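Pectinesterase A (Erwinia chrysanthemi, PDB 2NTP) hydrolyses the methyl esters of pectin's polygalacturonate chains, releasing methanol, probably as the first step in maceration and soft-rotting of plant tissue. Local coordinates at residues Leu133-Ser138 against Leu156-Gly161. Sequence-based numbering, arbitrary orientation.
With ADA (alpha-D-galactopyranuronic acid), chain C.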
loop_
_atom_site.group_PDB
_atom_site.type_symbol
_atom_site.label_atom_id
_atom_site.label_comp_id
_atom_site.label_asym_id
_atom_site.label_seq_id
_atom_site.Cartn_x
_atom_site.Cartn_y
_atom_site.Cartn_z
ATOM N N LEU A 133 0.947 -4.257 4.114
ATOM C CA LEU A 133 1.926 -3.367 4.726
ATOM C C LEU A 133 1.284 -2.053 5.137
ATOM O O LEU A 133 0.580 -1.418 4.342
ATOM C CB LEU A 133 3.067 -3.105 3.738
ATOM C CG LEU A 133 4.161 -2.104 4.109
ATOM C CD1 LEU A 133 4.950 -2.580 5.331
ATOM C CD2 LEU A 133 5.078 -1.910 2.895
ATOM N N TYR A 134 1.546 -1.645 6.375
ATOM C CA TYR A 134 1.005 -0.416 6.936
ATOM C C TYR A 134 2.175 0.395 7.462
ATOM O O TYR A 134 2.907 -0.067 8.331
ATOM C CB TYR A 134 0.020 -0.754 8.062
ATOM C CG TYR A 134 -0.585 0.402 8.848
ATOM C CD1 TYR A 134 -0.751 1.670 8.288
ATOM C CD2 TYR A 134 -1.038 0.200 10.157
ATOM C CE1 TYR A 134 -1.330 2.711 9.021
ATOM C CE2 TYR A 134 -1.615 1.224 10.884
ATOM C CZ TYR A 134 -1.756 2.471 10.318
ATOM O OH TYR A 134 -2.332 3.483 11.061
ATOM N N VAL A 135 2.374 1.580 6.893
ATOM C CA VAL A 135 3.343 2.532 7.429
ATOM C C VAL A 135 2.529 3.551 8.211
ATOM O O VAL A 135 1.672 4.229 7.641
ATOM C CB VAL A 135 4.167 3.218 6.304
ATOM C CG1 VAL A 135 5.222 4.154 6.908
ATOM C CG2 VAL A 135 4.838 2.181 5.415
ATOM N N THR A 136 2.775 3.643 9.519
ATOM C CA THR A 136 1.923 4.446 10.408
ATOM C C THR A 136 2.391 5.897 10.514
ATOM O O THR A 136 3.383 6.280 9.903
ATOM C CB THR A 136 1.846 3.849 11.836
ATOM O OG1 THR A 136 3.073 4.103 12.539
ATOM C CG2 THR A 136 1.584 2.354 11.785
ATOM N N LYS A 137 1.680 6.687 11.314
ATOM C CA LYS A 137 2.073 8.079 11.585
ATOM C C LYS A 137 3.457 8.213 12.229
ATOM O O LYS A 137 4.104 9.262 12.111
ATOM C CB LYS A 137 1.007 8.788 12.426
ATOM C CG LYS A 137 -0.320 8.934 11.713
ATOM C CD LYS A 137 -1.148 10.071 12.278
ATOM C CE LYS A 137 -2.398 10.287 11.442
ATOM N NZ LYS A 137 -3.040 11.593 11.745
ATOM N N SER A 138 3.910 7.141 12.883
ATOM C CA SER A 138 5.216 7.082 13.552
ATOM C C SER A 138 6.288 6.544 12.614
ATOM O O SER A 138 7.462 6.385 12.990
ATOM C CB SER A 138 5.128 6.195 14.794
ATOM O OG SER A 138 4.119 6.660 15.669
ATOM N N LEU A 156 -1.767 -1.786 0.504
ATOM C CA LEU A 156 -0.743 -0.888 1.049
ATOM C C LEU A 156 -1.357 0.357 1.683
ATOM O O LEU A 156 -1.993 1.163 0.997
ATOM C CB LEU A 156 0.253 -0.482 -0.037
ATOM C CG LEU A 156 1.315 0.542 0.391
ATOM C CD1 LEU A 156 2.153 0.036 1.579
ATOM C CD2 LEU A 156 2.214 0.906 -0.797
ATOM N N TYR A 157 -1.129 0.501 2.987
ATOM C CA TYR A 157 -1.665 1.600 3.787
ATOM C C TYR A 157 -0.480 2.495 4.135
ATOM O O TYR A 157 0.349 2.129 4.962
ATOM C CB TYR A 157 -2.296 1.027 5.068
ATOM C CG TYR A 157 -3.177 1.959 5.898
ATOM C CD1 TYR A 157 -3.250 3.332 5.644
ATOM C CD2 TYR A 157 -3.933 1.450 6.959
ATOM C CE1 TYR A 157 -4.059 4.173 6.427
ATOM C CE2 TYR A 157 -4.736 2.278 7.744
ATOM C CZ TYR A 157 -4.800 3.629 7.471
ATOM O OH TYR A 157 -5.598 4.439 8.253
ATOM N N VAL A 158 -0.379 3.645 3.475
ATOM C CA VAL A 158 0.715 4.581 3.726
ATOM C C VAL A 158 0.213 5.837 4.442
ATOM O O VAL A 158 -0.466 6.671 3.847
ATOM C CB VAL A 158 1.496 4.941 2.423
ATOM C CG1 VAL A 158 2.482 3.827 2.061
ATOM C CG2 VAL A 158 0.542 5.206 1.259
ATOM N N SER A 159 0.546 5.946 5.728
ATOM C CA SER A 159 0.156 7.098 6.543
ATOM C C SER A 159 1.392 7.856 7.041
ATOM O O SER A 159 2.514 7.412 6.837
ATOM C CB SER A 159 -0.702 6.626 7.722
ATOM O OG SER A 159 -1.282 7.714 8.422
ATOM N N GLY A 160 1.173 9.008 7.665
ATOM C CA GLY A 160 2.248 9.776 8.295
ATOM C C GLY A 160 3.263 10.402 7.359
ATOM O O GLY A 160 2.930 11.275 6.561
ATOM N N GLY A 161 4.512 9.954 7.471
ATOM C CA GLY A 161 5.634 10.615 6.819
ATOM C C GLY A 161 5.931 10.135 5.412
ATOM O O GLY A 161 5.017 9.849 4.632
HETATM C C1 ADA C . -11.662 4.017 9.228
HETATM C C2 ADA C . -10.839 5.257 9.581
HETATM C C3 ADA C . -9.341 4.975 9.442
HETATM C C4 ADA C . -8.943 3.716 10.220
HETATM C C5 ADA C . -9.833 2.549 9.793
HETATM C C6 ADA C . -9.519 1.293 10.562
HETATM O O2 ADA C . -11.223 6.317 8.703
HETATM O O3 ADA C . -8.573 6.114 9.866
HETATM O O4 ADA C . -9.110 3.916 11.631
HETATM O O5 ADA C . -11.212 2.893 9.992
HETATM O O6B ADA C . -8.325 0.963 10.730
HETATM O O6A ADA C . -10.474 0.621 11.002
HETATM O O HOH W 1 -5.322 3.699 10.854
#
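Strands 133-135 and 156-158 run side by side in the same direction, their axes 4.8 Å apart, as adjacent strands of one parallel sheet of the pectinesterase right-handed beta-helix. Residues pair in register, Leu-133 with Leu-156, Tyr-134 with Tyr-157 and Val-135 with Val-158. Three backbone hydrogen bonds join them. Tyr-157 N gives an almost straight bond to Leu-133 O (2.9 Å, 177°). Tyr-157 O then accepts from Val-135 N, and Val-135 O accepts from Ser-159 N. Beyond the strands the two segments stay close. Gly-160, at positive phi, brings its CA directly against Lys-137 CA, 3.7 Å away.

Leu-133, Leu-156, Val-135 and Val-158 face the interior of the beta-helix, where Phe-165 of strand 162-166 touches both leucines and Val-158. The two leucines share one conformation, and Leu-133 CD2 meets Leu-156 CD1 alongside at 3.8 Å.

The two tyrosines project from the opposite face, toward the bound pectin fragment. Each has CG anti to its backbone N, so the side chains point the same way. The rings of Tyr-134 and Tyr-157 form an offset stack, centroids 4.3 Å apart and planes at 19°. Tyr-134 CE1 sits over the centre of the Tyr-157 ring. Thr-136 CG2 lies over the other face of the Tyr-134 ring. Tyr-157 belongs to the glycan pocket. Its ring also stacks with Phe-178, and its side chain touches Trp-245, a substrate-binding residue. Ser-159 OG is hydrogen-bonded to Asp-180 OD1 and lies alongside CG of the extended Lys-137 side chain.

One water bridges the two phenols, 3.0 Å from Tyr-134 OH and 2.7 Å from Tyr-157 OH. On the sugar side, Tyr-157 OH lies 3.8 Å from O3 of a bound galacturonate, a close approach rather than a hydrogen bond.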